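Local atomic coordinates of putative PLP-dependent aminotransferase (Bacillus cereus ATCC 10987, PDB entry 3JU7), a protein that probably acts as a pyridoxal-phosphate-dependent aminotransferase of the DegT/DnrJ/EryC1/StrS family, transferring amino groups between substrates. Residues L72-K76 with E152-V158; G78-P84 with E129-P135; Y103-I109 with S334-T340; M114-W120 with E147-L151. All blocks are in the same frame, centred on the assembly; numbering follows the deposited sequence. Where two conformers were deposited one is given.

Contact 1 (L72-K76 with E152-V158); sequences LKKRK and EKKGVPV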
# COMPACT_ATOMS: atom_id res chain seq x y z
N LEU A 72 0.48 12.34 -9.55
CA LEU A 72 0.74 13.78 -9.33
C LEU A 72 1.34 14.49 -10.54
O LEU A 72 0.95 15.59 -10.89
CB LEU A 72 1.70 13.99 -8.13
CG LEU A 72 2.15 15.42 -7.86
CD1 LEU A 72 0.95 16.25 -7.44
CD2 LEU A 72 3.27 15.45 -6.83
N LYS A 73 2.32 13.86 -11.16
CA LYS A 73 3.18 14.53 -12.11
C LYS A 73 2.74 14.36 -13.57
O LYS A 73 3.18 15.10 -14.42
CB LYS A 73 4.60 14.00 -11.92
CG LYS A 73 5.26 14.58 -10.67
CD LYS A 73 6.72 14.27 -10.54
CE LYS A 73 7.60 14.79 -11.68
NZ LYS A 73 8.02 16.20 -11.58
N LYS A 74 1.89 13.40 -13.88
CA LYS A 74 1.53 13.21 -15.26
C LYS A 74 0.85 14.44 -15.90
O LYS A 74 0.05 15.13 -15.29
CB LYS A 74 0.65 11.97 -15.44
CG LYS A 74 -0.69 12.09 -14.75
CD LYS A 74 -1.57 10.83 -14.80
CE LYS A 74 -2.98 11.20 -14.35
NZ LYS A 74 -3.91 10.12 -14.60
N ARG A 75 1.14 14.68 -17.17
CA ARG A 75 0.46 15.74 -17.90
C ARG A 75 -0.95 15.26 -18.17
O ARG A 75 -1.17 14.15 -18.65
CB ARG A 75 1.19 16.09 -19.18
CG ARG A 75 2.62 16.46 -18.89
CD ARG A 75 3.26 17.17 -20.00
NE ARG A 75 3.19 16.42 -21.23
CZ ARG A 75 3.79 16.80 -22.35
NH1 ARG A 75 4.51 17.92 -22.39
NH2 ARG A 75 3.69 16.04 -23.45
N LYS A 76 -1.89 16.12 -17.83
CA LYS A 76 -3.29 15.73 -17.75
C LYS A 76 -3.90 15.37 -19.11
O LYS A 76 -4.85 14.64 -19.17
CB LYS A 76 -4.11 16.81 -17.00
CG LYS A 76 -3.87 16.81 -15.45
N GLU A 152 12.56 17.66 -17.75
CA GLU A 152 11.76 18.37 -16.75
C GLU A 152 11.76 19.86 -17.08
O GLU A 152 10.71 20.48 -17.14
CB GLU A 152 12.30 18.13 -15.33
CG GLU A 152 11.80 16.83 -14.67
CD GLU A 152 10.48 17.00 -13.95
OE1 GLU A 152 10.17 18.14 -13.55
OE2 GLU A 152 9.74 16.00 -13.77
N LYS A 153 12.92 20.43 -17.34
CA LYS A 153 12.98 21.84 -17.65
C LYS A 153 12.14 22.19 -18.87
O LYS A 153 11.61 23.29 -18.92
CB LYS A 153 14.42 22.31 -17.81
CG LYS A 153 15.19 22.33 -16.47
CD LYS A 153 16.57 23.00 -16.57
CE LYS A 153 17.43 22.42 -17.69
NZ LYS A 153 18.88 22.83 -17.61
N LYS A 154 11.99 21.27 -19.84
CA LYS A 154 11.13 21.46 -21.03
C LYS A 154 9.63 21.18 -20.78
O LYS A 154 8.85 21.13 -21.73
CB LYS A 154 11.58 20.53 -22.18
CG LYS A 154 12.83 20.99 -22.99
CD LYS A 154 13.13 20.11 -24.24
N GLY A 155 9.23 20.93 -19.53
CA GLY A 155 7.85 20.57 -19.24
C GLY A 155 7.45 19.12 -19.47
O GLY A 155 6.26 18.80 -19.43
N VAL A 156 8.42 18.22 -19.69
CA VAL A 156 8.10 16.78 -19.73
C VAL A 156 8.45 16.12 -18.37
O VAL A 156 9.63 16.03 -17.99
CB VAL A 156 8.85 16.06 -20.87
CG1 VAL A 156 8.65 14.58 -20.75
CG2 VAL A 156 8.37 16.56 -22.23
N PRO A 157 7.42 15.67 -17.63
CA PRO A 157 7.62 15.11 -16.30
C PRO A 157 8.33 13.75 -16.30
O PRO A 157 8.01 12.88 -17.09
CB PRO A 157 6.18 14.94 -15.75
CG PRO A 157 5.30 15.00 -16.87
CD PRO A 157 5.99 15.75 -17.98
N VAL A 158 9.25 13.59 -15.36
CA VAL A 158 10.02 12.36 -15.21
C VAL A 158 9.95 11.86 -13.77
O VAL A 158 10.15 12.62 -12.82
CB VAL A 158 11.49 12.61 -15.50
CG1 VAL A 158 12.27 11.32 -15.26
CG2 VAL A 158 11.65 13.23 -16.91

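Contact 2 (G78-P84 with E129-P135); sequences GKYALMP and EVAIVVP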
# COMPACT_ATOMS: atom_id res chain seq x y z
N GLY A 78 -2.10 13.79 -21.53
CA GLY A 78 -1.31 12.71 -22.11
C GLY A 78 -1.91 11.32 -21.90
O GLY A 78 -2.71 11.09 -20.99
N LYS A 79 -1.51 10.40 -22.77
CA LYS A 79 -2.05 9.06 -22.82
C LYS A 79 -0.98 8.01 -22.44
O LYS A 79 -1.29 6.93 -21.95
CB LYS A 79 -2.52 8.83 -24.26
CG LYS A 79 -2.84 7.39 -24.60
CD LYS A 79 -3.46 7.28 -25.97
CE LYS A 79 -4.04 5.88 -26.17
NZ LYS A 79 -4.63 5.67 -27.53
N TYR A 80 0.27 8.30 -22.69
CA TYR A 80 1.33 7.30 -22.57
C TYR A 80 2.37 7.60 -21.48
O TYR A 80 2.72 8.77 -21.23
CB TYR A 80 2.08 7.22 -23.90
CG TYR A 80 1.23 6.83 -25.08
CD1 TYR A 80 0.66 5.57 -25.16
CD2 TYR A 80 1.03 7.71 -26.13
CE1 TYR A 80 -0.07 5.20 -26.24
CE2 TYR A 80 0.25 7.35 -27.21
CZ TYR A 80 -0.29 6.08 -27.26
OH TYR A 80 -1.06 5.67 -28.32
N ALA A 81 2.87 6.54 -20.87
CA ALA A 81 4.05 6.61 -19.98
C ALA A 81 5.20 5.96 -20.76
O ALA A 81 5.16 4.75 -21.02
CB ALA A 81 3.80 5.86 -18.67
N LEU A 82 6.19 6.75 -21.18
CA LEU A 82 7.33 6.21 -21.96
C LEU A 82 8.33 5.60 -20.95
O LEU A 82 8.77 6.28 -20.02
CB LEU A 82 8.00 7.29 -22.80
CG LEU A 82 7.35 7.69 -24.11
CD1 LEU A 82 5.81 7.85 -23.98
CD2 LEU A 82 8.04 8.95 -24.61
N MSE A 83 8.60 4.32 -21.10
CA MSE A 83 9.47 3.60 -20.18
C MSE A 83 10.14 2.43 -20.90
O MSE A 83 9.71 2.01 -21.95
CB MSE A 83 8.66 3.05 -18.99
CG MSE A 83 7.55 2.10 -19.44
SE MSE A 83 6.47 1.34 -18.02
CE MSE A 83 5.70 2.95 -17.29
N PRO A 84 11.17 1.88 -20.30
CA PRO A 84 11.73 0.66 -20.86
C PRO A 84 10.80 -0.54 -20.65
O PRO A 84 9.99 -0.53 -19.72
CB PRO A 84 13.00 0.47 -20.05
CG PRO A 84 12.67 1.10 -18.72
CD PRO A 84 11.93 2.35 -19.12
N GLU A 129 0.63 13.68 -26.53
CA GLU A 129 0.23 12.35 -26.07
C GLU A 129 1.17 11.79 -24.99
O GLU A 129 0.81 10.87 -24.26
CB GLU A 129 0.08 11.39 -27.24
CG GLU A 129 -1.17 11.66 -28.07
CD GLU A 129 -1.42 10.57 -29.13
OE1 GLU A 129 -0.50 10.31 -29.95
OE2 GLU A 129 -2.52 9.97 -29.15
N VAL A 130 2.37 12.37 -24.85
CA VAL A 130 3.24 11.94 -23.77
C VAL A 130 2.69 12.48 -22.46
O VAL A 130 2.50 13.69 -22.32
CB VAL A 130 4.67 12.40 -23.99
CG1 VAL A 130 5.52 11.89 -22.88
CG2 VAL A 130 5.17 11.86 -25.32
N ALA A 131 2.37 11.59 -21.52
CA ALA A 131 1.89 12.03 -20.23
C ALA A 131 3.05 12.11 -19.24
O ALA A 131 3.04 12.94 -18.33
CB ALA A 131 0.83 11.11 -19.68
N ILE A 132 4.00 11.20 -19.41
CA ILE A 132 5.12 11.06 -18.46
C ILE A 132 6.22 10.15 -19.02
O ILE A 132 5.98 9.32 -19.90
CB ILE A 132 4.59 10.53 -17.09
CG1 ILE A 132 5.59 10.82 -15.96
CG2 ILE A 132 4.12 9.08 -17.20
CD1 ILE A 132 4.95 10.81 -14.59
N VAL A 133 7.42 10.34 -18.50
CA VAL A 133 8.55 9.51 -18.82
C VAL A 133 9.03 8.87 -17.51
O VAL A 133 9.22 9.56 -16.51
CB VAL A 133 9.70 10.35 -19.46
CG1 VAL A 133 10.96 9.53 -19.56
CG2 VAL A 133 9.25 10.92 -20.85
N VAL A 134 9.23 7.55 -17.53
CA VAL A 134 9.56 6.80 -16.33
C VAL A 134 10.75 5.90 -16.63
O VAL A 134 10.59 4.73 -17.00
CB VAL A 134 8.33 5.99 -15.85
CG1 VAL A 134 8.59 5.29 -14.48
CG2 VAL A 134 7.11 6.90 -15.77
N PRO A 135 11.97 6.44 -16.51
CA PRO A 135 13.13 5.59 -16.70
C PRO A 135 13.37 4.71 -15.48
O PRO A 135 12.92 5.04 -14.35
CB PRO A 135 14.28 6.59 -16.90
CG PRO A 135 13.84 7.79 -16.17
CD PRO A 135 12.35 7.83 -16.19
O HOH W 1 -0.85 7.69 -30.63

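Contact 3 (Y103-I109 with S334-T340); sequences YFIDISI and STDLTRT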
# COMPACT_ATOMS: atom_id res chain seq x y z
N TYR A 103 4.24 2.86 -23.05
CA TYR A 103 4.79 2.91 -24.41
C TYR A 103 6.27 2.55 -24.29
O TYR A 103 7.09 3.35 -23.77
CB TYR A 103 4.62 4.29 -25.01
CG TYR A 103 4.72 4.35 -26.54
CD1 TYR A 103 5.86 3.91 -27.22
CD2 TYR A 103 3.66 4.85 -27.28
CE1 TYR A 103 5.94 3.99 -28.60
CE2 TYR A 103 3.74 4.92 -28.66
CZ TYR A 103 4.86 4.49 -29.31
OH TYR A 103 4.88 4.58 -30.68
N PHE A 104 6.63 1.35 -24.74
CA PHE A 104 7.97 0.84 -24.45
C PHE A 104 9.04 1.35 -25.42
O PHE A 104 8.84 1.39 -26.65
CB PHE A 104 7.97 -0.68 -24.42
CG PHE A 104 7.08 -1.29 -23.38
CD1 PHE A 104 7.35 -1.11 -22.02
CD2 PHE A 104 6.00 -2.08 -23.73
CE1 PHE A 104 6.55 -1.69 -21.06
CE2 PHE A 104 5.20 -2.66 -22.77
CZ PHE A 104 5.47 -2.46 -21.43
N ILE A 105 10.20 1.70 -24.84
CA ILE A 105 11.34 2.29 -25.53
C ILE A 105 12.54 1.32 -25.36
O ILE A 105 12.86 0.89 -24.22
CB ILE A 105 11.69 3.68 -24.90
CG1 ILE A 105 10.45 4.59 -24.82
CG2 ILE A 105 12.92 4.41 -25.60
CD1 ILE A 105 9.73 4.85 -26.13
N ASP A 106 13.23 1.04 -26.46
CA ASP A 106 14.42 0.18 -26.43
C ASP A 106 15.54 0.69 -25.51
O ASP A 106 15.62 1.90 -25.20
CB ASP A 106 14.99 0.04 -27.82
CG ASP A 106 15.60 -1.32 -28.05
OD1 ASP A 106 15.38 -2.25 -27.22
OD2 ASP A 106 16.25 -1.46 -29.11
N ILE A 107 16.43 -0.22 -25.11
CA ILE A 107 17.56 0.13 -24.22
C ILE A 107 18.90 0.09 -24.99
O ILE A 107 19.00 -0.51 -26.04
CB ILE A 107 17.63 -0.85 -23.00
CG1 ILE A 107 17.67 -2.34 -23.45
CG2 ILE A 107 16.43 -0.67 -22.06
CD1 ILE A 107 18.15 -3.30 -22.34
N SER A 108 19.92 0.76 -24.45
CA SER A 108 21.27 0.58 -24.92
C SER A 108 21.77 -0.82 -24.57
O SER A 108 21.49 -1.35 -23.51
CB SER A 108 22.19 1.65 -24.34
OG SER A 108 21.83 2.91 -24.89
N ILE A 109 22.52 -1.41 -25.49
CA ILE A 109 23.02 -2.77 -25.34
C ILE A 109 24.06 -2.90 -24.24
O ILE A 109 24.25 -3.99 -23.72
CB ILE A 109 23.60 -3.30 -26.68
CG1 ILE A 109 23.46 -4.83 -26.74
CG2 ILE A 109 25.06 -2.79 -26.89
CD1 ILE A 109 22.02 -5.35 -27.10
N SER A 334 5.21 0.20 -28.69
CA SER A 334 6.63 0.30 -28.43
C SER A 334 7.34 0.79 -29.67
O SER A 334 6.80 0.76 -30.76
CB SER A 334 7.21 -1.06 -28.04
OG SER A 334 7.15 -1.96 -29.14
N THR A 335 8.56 1.26 -29.48
CA THR A 335 9.50 1.47 -30.56
C THR A 335 9.94 0.06 -30.91
O THR A 335 9.52 -0.90 -30.25
CB THR A 335 10.72 2.19 -30.03
OG1 THR A 335 11.37 1.33 -29.07
CG2 THR A 335 10.29 3.52 -29.35
N ASP A 336 10.76 -0.09 -31.93
CA ASP A 336 11.49 -1.33 -32.15
C ASP A 336 12.25 -1.68 -30.87
O ASP A 336 12.84 -0.79 -30.23
CB ASP A 336 12.49 -1.16 -33.29
CG ASP A 336 13.24 -2.45 -33.60
OD1 ASP A 336 14.28 -2.72 -32.96
OD2 ASP A 336 12.79 -3.18 -34.52
N LEU A 337 12.25 -2.96 -30.51
CA LEU A 337 12.83 -3.43 -29.24
C LEU A 337 13.93 -4.48 -29.47
O LEU A 337 14.19 -5.35 -28.63
CB LEU A 337 11.70 -3.94 -28.32
CG LEU A 337 10.75 -2.85 -27.78
CD1 LEU A 337 9.65 -3.41 -26.91
CD2 LEU A 337 11.56 -1.80 -26.98
N THR A 338 14.65 -4.35 -30.57
CA THR A 338 15.69 -5.34 -30.91
C THR A 338 16.76 -5.53 -29.83
O THR A 338 17.17 -6.65 -29.55
CB THR A 338 16.37 -5.01 -32.25
OG1 THR A 338 15.40 -5.09 -33.31
CG2 THR A 338 17.52 -5.98 -32.51
N ARG A 339 17.22 -4.46 -29.22
CA ARG A 339 18.23 -4.59 -28.16
C ARG A 339 17.67 -5.22 -26.89
O ARG A 339 18.34 -6.08 -26.26
CB ARG A 339 18.89 -3.25 -27.88
CG ARG A 339 19.69 -2.79 -29.06
CD ARG A 339 20.16 -1.36 -28.93
NE ARG A 339 19.10 -0.37 -29.13
CZ ARG A 339 19.29 0.94 -29.02
NH1 ARG A 339 20.47 1.43 -28.68
NH2 ARG A 339 18.30 1.78 -29.21
N THR A 340 16.45 -4.81 -26.51
CA THR A 340 15.78 -5.37 -25.31
C THR A 340 15.65 -6.88 -25.50
O THR A 340 15.94 -7.65 -24.61
CB THR A 340 14.37 -4.71 -25.06
OG1 THR A 340 14.50 -3.27 -25.04
CG2 THR A 340 13.77 -5.14 -23.72
O HOH W 2 13.17 -1.65 -23.29
O HOH W 3 16.26 -1.42 -31.74
O HOH W 4 16.64 1.22 -31.32
O HOH W 5 22.99 0.32 -27.84

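Contact 4 (M114-W120 with E147-L151); sequences MDKTVLW and EYEEL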
# COMPACT_ATOMS: atom_id res chain seq x y z
N MSE A 114 17.18 2.99 -20.84
CA MSE A 114 16.40 3.53 -21.95
C MSE A 114 17.35 4.38 -22.80
O MSE A 114 18.12 5.20 -22.28
CB MSE A 114 15.18 4.30 -21.38
CG MSE A 114 14.23 4.78 -22.42
SE MSE A 114 12.48 5.12 -21.78
CE MSE A 114 13.07 6.26 -20.26
N ASP A 115 17.36 4.11 -24.11
CA ASP A 115 18.21 4.84 -25.04
C ASP A 115 17.64 6.24 -25.28
O ASP A 115 16.59 6.39 -25.89
CB ASP A 115 18.30 4.07 -26.36
CG ASP A 115 19.03 4.85 -27.46
OD1 ASP A 115 19.12 6.08 -27.37
OD2 ASP A 115 19.46 4.21 -28.44
N LYS A 116 18.36 7.26 -24.83
CA LYS A 116 17.85 8.63 -24.81
C LYS A 116 17.56 9.19 -26.20
O LYS A 116 16.62 9.94 -26.38
CB LYS A 116 18.76 9.55 -23.97
CG LYS A 116 18.46 9.38 -22.43
CD LYS A 116 19.51 9.96 -21.45
CE LYS A 116 20.73 9.05 -21.34
NZ LYS A 116 21.56 9.35 -20.14
N THR A 117 18.32 8.77 -27.19
CA THR A 117 18.08 9.16 -28.56
C THR A 117 16.73 8.69 -29.03
O THR A 117 15.96 9.45 -29.61
CB THR A 117 19.14 8.57 -29.47
OG1 THR A 117 20.40 9.12 -29.11
CG2 THR A 117 18.88 8.89 -30.90
N VAL A 118 16.44 7.42 -28.76
CA VAL A 118 15.18 6.85 -29.18
C VAL A 118 14.03 7.48 -28.37
O VAL A 118 12.99 7.77 -28.93
CB VAL A 118 15.23 5.31 -29.09
CG1 VAL A 118 13.84 4.70 -29.30
CG2 VAL A 118 16.29 4.76 -30.14
N LEU A 119 14.27 7.76 -27.09
CA LEU A 119 13.26 8.36 -26.24
C LEU A 119 12.88 9.78 -26.76
O LEU A 119 11.69 10.09 -26.93
CB LEU A 119 13.74 8.41 -24.77
CG LEU A 119 12.95 9.27 -23.78
CD1 LEU A 119 11.47 8.90 -23.67
CD2 LEU A 119 13.58 9.23 -22.39
N TRP A 120 13.90 10.60 -27.05
CA TRP A 120 13.72 11.97 -27.59
C TRP A 120 12.94 11.98 -28.90
O TRP A 120 12.02 12.77 -29.11
CB TRP A 120 15.09 12.62 -27.85
CG TRP A 120 15.56 13.61 -26.84
CD1 TRP A 120 15.93 14.91 -27.08
CD2 TRP A 120 15.73 13.40 -25.43
NE1 TRP A 120 16.32 15.51 -25.91
CE2 TRP A 120 16.21 14.61 -24.88
CE3 TRP A 120 15.52 12.31 -24.59
CZ2 TRP A 120 16.48 14.75 -23.52
CZ3 TRP A 120 15.79 12.45 -23.24
CH2 TRP A 120 16.26 13.66 -22.72
N GLU A 147 20.00 14.47 -18.70
CA GLU A 147 19.08 14.61 -19.82
C GLU A 147 17.64 14.57 -19.34
O GLU A 147 16.77 15.19 -19.93
CB GLU A 147 19.32 13.52 -20.87
CG GLU A 147 20.80 13.36 -21.37
CD GLU A 147 21.27 14.48 -22.30
OE1 GLU A 147 21.34 15.65 -21.85
OE2 GLU A 147 21.60 14.19 -23.48
N TYR A 148 17.40 13.85 -18.25
CA TYR A 148 16.05 13.76 -17.65
C TYR A 148 15.70 15.06 -16.96
O TYR A 148 14.53 15.52 -16.98
CB TYR A 148 15.96 12.54 -16.70
CG TYR A 148 15.95 11.24 -17.51
CD1 TYR A 148 14.84 10.88 -18.28
CD2 TYR A 148 17.05 10.41 -17.55
CE1 TYR A 148 14.84 9.70 -19.05
CE2 TYR A 148 17.06 9.23 -18.31
CZ TYR A 148 15.97 8.89 -19.05
OH TYR A 148 16.01 7.76 -19.81
N GLU A 149 16.71 15.68 -16.37
CA GLU A 149 16.55 16.99 -15.78
C GLU A 149 16.19 17.95 -16.92
O GLU A 149 15.36 18.87 -16.74
CB GLU A 149 17.82 17.39 -15.05
CG GLU A 149 17.79 18.75 -14.42
CD GLU A 149 17.02 18.81 -13.11
OE1 GLU A 149 16.67 17.76 -12.53
OE2 GLU A 149 16.78 19.94 -12.64
N GLU A 150 16.75 17.70 -18.10
CA GLU A 150 16.50 18.57 -19.23
C GLU A 150 15.05 18.49 -19.67
O GLU A 150 14.43 19.53 -19.99
CB GLU A 150 17.44 18.25 -20.41
CG GLU A 150 17.59 19.40 -21.37
CD GLU A 150 18.17 20.64 -20.68
OE1 GLU A 150 19.18 20.51 -19.93
OE2 GLU A 150 17.60 21.75 -20.86
N LEU A 151 14.53 17.26 -19.68
CA LEU A 151 13.12 16.99 -20.00
C LEU A 151 12.22 17.72 -19.03
O LEU A 151 11.23 18.34 -19.44
CB LEU A 151 12.80 15.49 -20.00
CG LEU A 151 13.21 14.64 -21.20
CD1 LEU A 151 12.81 13.16 -21.00
CD2 LEU A 151 12.63 15.21 -22.53

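Contact 1 (L72-K76 with E152-V158)
The Schellman motif that ends helix 146-153 supplies one side of this contact, with Gly-155 lying beside Arg-75 and the nearby Glu-152 paired with Lys-73. Gly-155 is the C-prime residue, with positive phi. Its N bonds back to Glu-152 O, and Val-156 N bonds back to Leu-151 O. Glu-152 OE2 makes a salt bridge with Lys-73 NZ at 2.8 Å. The ammonium comes from the syn side of that oxygen. Val-158 N donates to Glu-152 OE2 from the anti side at 2.9 Å, in a nearly straight bond. The two donors reach OE2 from opposite faces of the carboxylate plane. One oxygen is thus gripped twice, which should fix the rotation of the carboxylate. Lys-73 gets there by bending: chi3 of 61° and chi4 of 83° curl the chain back toward Glu-152, and Lys-73 CE passes Val-158 O. Pro-157 fills the middle of the contact. Its CG sits 3.2 Å from Lys-73 O, and its CD lies 3.6 Å from Arg-75 CG. The arginine chain crosses the proline ring at about a right angle. Further out, Arg-75 CD passes Gly-155 O at 3.5 Å. The guanidinium goes on to the neighbouring strand, where NH2 bonds Val-130 O. Leu-72, in the last turn of helix 62-73, packs on helix 206-215. The contact therefore joins the C-terminal ends of helices 62-73 and 146-153 next to strand 130-133, whose residues Ala-131 and Val-133 make backbone bonds with Arg-75 and Pro-157.

Contact 2 (G78-P84 with E129-P135)
Tyr-80 pairs with Val-130 at the start of a parallel strand pair, 80-84 with 130-133, that is interrupted by a beta bulge. Strand 80-84 is the middle of three parallel strands, with 101-105 on its other edge. Strand order and family are consistent with one end of the large-domain sheet of fold-type I aminotransferases. The register slips by one residue after Tyr-80, and the backbone marks the slip. Tyr-80 O accepts from both Ala-131 N and Ile-132 N, the second bond being longer. Glu-129 O likewise takes Lys-79 N and Tyr-80 N. Beyond the bulge the bonding is regular, ending with Val-134 N to Leu-82 O at 2.8 Å. The bulge turns Ala-131 CB inward as a small knob. Ala-131 CB rests 3.5 Å from Gly-78 C, and Gly-78, having no side chain, lets the backbone of Ala-131 come this close. On the face of Tyr-80, Leu-82 drops into the hollow between Val-130 and Val-133. Its forked end meets the fork of Val-130 methyl to methyl, CD2 to CG2 at 4.1 Å, while Leu-82 CB rests 4.3 Å from Val-133 CG2. Helix 116-126 covers this face through Leu-119. On the other face, Ala-81 CB meets Ile-132 CG2 at 3.6 Å. With chi1 at -160°, Ile-132 tucks that methyl between its own N and C and sends CG1 away from Ala-81. Where the pair begins, Tyr-80 and Glu-129 point the same way, ring and carboxylate planes 76° apart. A water joins their ends, 3.1 Å from Tyr-80 OH and donating to Glu-129 OE1 at 2.7 Å.

Contact 3 (Y103-I109 with S334-T340)
Segments 103-109 and 334-340 run the same way, joined by a single backbone bridge at Phe-104 and Ser-334 and by Thr-335 N to Phe-104 O, 2.8 Å. Thr-335 OG1 then accepts from Asp-106 N, while its CG2 touches Ile-105 CD1 at 3.5 Å. Leu-337 CD2 packs against Asp-106 N and CA. The carboxylate of Asp-106 ties edge strand 101-105 of the three-stranded parallel sheet to the N-terminus of helix 338-346. Asp-106 OD1 takes Thr-340 N on its syn lone pair at 2.9 Å and Thr-340 OG1 nearly end-on at 2.6 Å. Asp-106 OD2 takes Arg-339 N on its syn lone pair at 3.2 Å. The carboxylate thus binds two amides of the helix's first turn, probably steadied by the helix dipole. Arg-339 NE adds a salt bridge to Asp-106 OD2 at 3.1 Å, from 60° above the carboxylate plane. The guanidinium itself meets that oxygen at its edge, and Ile-107 O lies over one of its faces. Arg-339 has a second acidic partner, Asp-115, which takes NH2. Asp-336 OD1 accepts from Thr-338 N in an Asx turn, and also from Thr-338 OG1. One water donates to both Asp-106 OD2 and Asp-336 OD1, the latter at 2.7 Å.

Contact 4 (M114-W120 with E147-L151)
Glu-147 O accepts the helical bond from Leu-151 N at 3.1 Å and, in the conformer given, also lies at the ring edge of Trp-120, close to CH2. Helix 116-126 lies in the beta-alpha-beta crossover from strand 101-105 to strand 130-133, helix 146-153 follows that strand, and both pack on the parallel sheet over Val-133. The helices lie side by side, their segments nearly parallel at 13°. The axes of segments 116-120 and 147-151 are 12.3 Å apart at closest approach, so long side chains bridge the gap. Leu-151 and Trp-120 approach from opposite directions. Leu-151 CD2 makes a CH-pi contact over the six-membered ring of Trp-120, 4.1 Å from its centroid. Trp-120 has two deposited conformers, so its contacts hold for one of them and are less certain. Tyr-148 reaches across with CG anti to the carbonyl carbon, chi1 -72°. Its ring atom CE1 meets Leu-119 CD2 at 3.6 Å. Leu-119 CD2 also touches Leu-151 CD1, at 4.2 Å. On the outer side, Lys-116 CD lies 3.6 Å from Glu-147 CB. The aliphatic chains cross there at about a right angle. Selenomethionine Met-114, bent at chi3, brings its methyl CE to within 3.3 Å of Tyr-148 OH.

Contacts 1, 2 and 4 form one connected block. Contact 2 supplies the strand pair. Contact 1 lies about 9 Å from it between centres, and Pro-157 O packs on Ile-132 CG1 at 3.4 Å. Contact 4 shares helix 146-153 with contact 1, and its Tyr-148 CZ meets Pro-135 CB of contact 2 at 3.6 Å. Contact 3 extends the block on the other side. Its strand 101-105 adjoins 80-84, with a probable bond from Ile-105 N to Met-83 O at 2.9 Å. Asp-115 N of contact 4 probably bonds Asp-106 O at 3.0 Å. Contacts 1 and 3 do not touch, with centres about 22 Å apart. All four lie away from Lys-191, the predicted cofactor lysine.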